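Local structure of beta-hexosaminidase (Neisseria gonorrhoeae, 6JTJ) at residues R310-I313 / S314-G318. The protein probably cleaves terminal N-acetylglucosamine from peptidoglycan fragments in cell-wall recycling, as a family 3 glycoside hydrolase of the cytoplasm. Sequence-based numbering, arbitrary orientation.
Sequences RARI and SFEAG
Phe315 and Ala311 meet one turn apart on the last turns of helix 307-317, a worked example of an amphipathic helix end. On the packed face Phe315 CE2 lies 4.1 Å from Ala311 CB, and the backbone beneath is firmly bonded: Phe315 N reaches Ala311 O at 2.9 Å with an almost straight N-H (173°). Ser314, buried on this side, holds Arg310 O through its backbone N at 3.1 Å.

The solvent side is looser. Arg312 and Glu316 run side by side, both with CG anti to the backbone N, and Arg312, bent at chi3, brings NH1 within 3.4 Å of Glu316 OE2, a salt bridge whose hydrogen bond is weak. OE2 lies at the guanidinium edge, near its plane, but the carboxylate is turned 86° to it; the stronger partner of Arg312 is Glu309, in a salt bridge through NH2. A water donates to Glu316 OE1, while Ile313 O accepts from Ala317 N at 2.9 Å.

Gly318, with positive phi, closes the helix in a Schellman motif, its N bonding back to Ser314 O (3.3 Å) and weakly to Phe315 O. Within the barrel-like family 3 domain, Ser314 and Phe315 pack on Val322 of strand 321-323, next after this helix, and Ser314 also touches Leu296, just beyond strand 290-295, which carries the predicted nucleophile Asp294.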
loop_
_atom_site.group_PDB
_atom_site.type_symbol
_atom_site.label_atom_id
_atom_site.label_comp_id
_atom_site.label_asym_id
_atom_site.label_seq_id
_atom_site.Cartn_x
_atom_site.Cartn_y
_atom_site.Cartn_z
ATOM N N ARG C 310 -19.894 7.611 11.289
ATOM C CA ARG C 310 -18.662 7.810 10.511
ATOM C C ARG C 310 -18.915 8.798 9.349
ATOM O O ARG C 310 -18.148 9.749 9.155
ATOM C CB ARG C 310 -18.040 6.457 10.053
ATOM C CG ARG C 310 -16.927 6.064 10.984
ATOM C CD ARG C 310 -16.220 4.786 10.636
ATOM N NE ARG C 310 -16.876 3.574 11.131
ATOM C CZ ARG C 310 -17.519 2.629 10.426
ATOM N NH1 ARG C 310 -18.037 1.592 11.083
ATOM N NH2 ARG C 310 -17.658 2.683 9.098
ATOM N N ALA C 311 -20.050 8.630 8.669
ATOM C CA ALA C 311 -20.486 9.594 7.652
ATOM C C ALA C 311 -20.732 10.984 8.232
ATOM O O ALA C 311 -20.279 11.986 7.669
ATOM C CB ALA C 311 -21.723 9.103 6.950
ATOM N N ARG C 312 -21.411 11.045 9.376
ATOM C CA ARG C 312 -21.714 12.306 10.011
ATOM C C ARG C 312 -20.451 13.103 10.276
ATOM O O ARG C 312 -20.405 14.311 10.004
ATOM C CB ARG C 312 -22.489 12.095 11.322
ATOM C CG ARG C 312 -23.005 13.384 11.969
ATOM C CD ARG C 312 -23.624 13.146 13.355
ATOM N NE ARG C 312 -22.611 12.815 14.353
ATOM C CZ ARG C 312 -21.760 13.691 14.896
ATOM N NH1 ARG C 312 -21.788 14.979 14.567
ATOM N NH2 ARG C 312 -20.855 13.276 15.786
ATOM N N ILE C 313 -19.437 12.451 10.842
ATOM C CA ILE C 313 -18.205 13.179 11.182
ATOM C C ILE C 313 -17.443 13.595 9.913
ATOM O O ILE C 313 -16.801 14.629 9.899
ATOM C CB ILE C 313 -17.290 12.448 12.206
ATOM C CG1 ILE C 313 -16.886 11.066 11.724
ATOM C CG2 ILE C 313 -17.975 12.363 13.575
ATOM C CD1 ILE C 313 -15.832 10.420 12.607
ATOM N N SER C 314 -17.558 12.800 8.852
ATOM C CA SER C 314 -16.989 13.174 7.561
ATOM C C SER C 314 -17.622 14.434 6.981
ATOM O O SER C 314 -16.911 15.359 6.603
ATOM C CB SER C 314 -17.119 12.052 6.553
ATOM O OG SER C 314 -16.386 10.924 6.958
ATOM N N PHE C 315 -18.949 14.466 6.901
ATOM C CA PHE C 315 -19.655 15.654 6.422
ATOM C C PHE C 315 -19.359 16.865 7.282
ATOM O O PHE C 315 -19.087 17.950 6.758
ATOM C CB PHE C 315 -21.160 15.456 6.410
ATOM C CG PHE C 315 -21.627 14.474 5.395
ATOM C CD1 PHE C 315 -21.308 14.638 4.054
ATOM C CD2 PHE C 315 -22.401 13.396 5.767
ATOM C CE1 PHE C 315 -21.729 13.720 3.110
ATOM C CE2 PHE C 315 -22.832 12.483 4.824
ATOM C CZ PHE C 315 -22.506 12.651 3.494
ATOM N N GLU C 316 -19.399 16.680 8.590
ATOM C CA GLU C 316 -19.117 17.752 9.530
ATOM C C GLU C 316 -17.704 18.307 9.347
ATOM O O GLU C 316 -17.489 19.513 9.497
ATOM C CB GLU C 316 -19.340 17.237 10.962
ATOM C CG GLU C 316 -18.801 18.100 12.089
ATOM C CD GLU C 316 -19.050 17.469 13.472
ATOM O OE1 GLU C 316 -18.246 16.616 13.922
ATOM O OE2 GLU C 316 -20.037 17.869 14.125
ATOM N N ALA C 317 -16.738 17.432 9.026
ATOM C CA ALA C 317 -15.365 17.869 8.762
ATOM C C ALA C 317 -15.195 18.687 7.468
ATOM O O ALA C 317 -14.232 19.444 7.344
ATOM C CB ALA C 317 -14.419 16.674 8.739
ATOM N N GLY C 318 -16.092 18.504 6.504
ATOM C CA GLY C 318 -16.062 19.269 5.261
ATOM C C GLY C 318 -16.154 18.457 3.969
ATOM O O GLY C 318 -16.133 19.048 2.888
HETATM O O HOH W 1 -16.215 15.783 12.001
#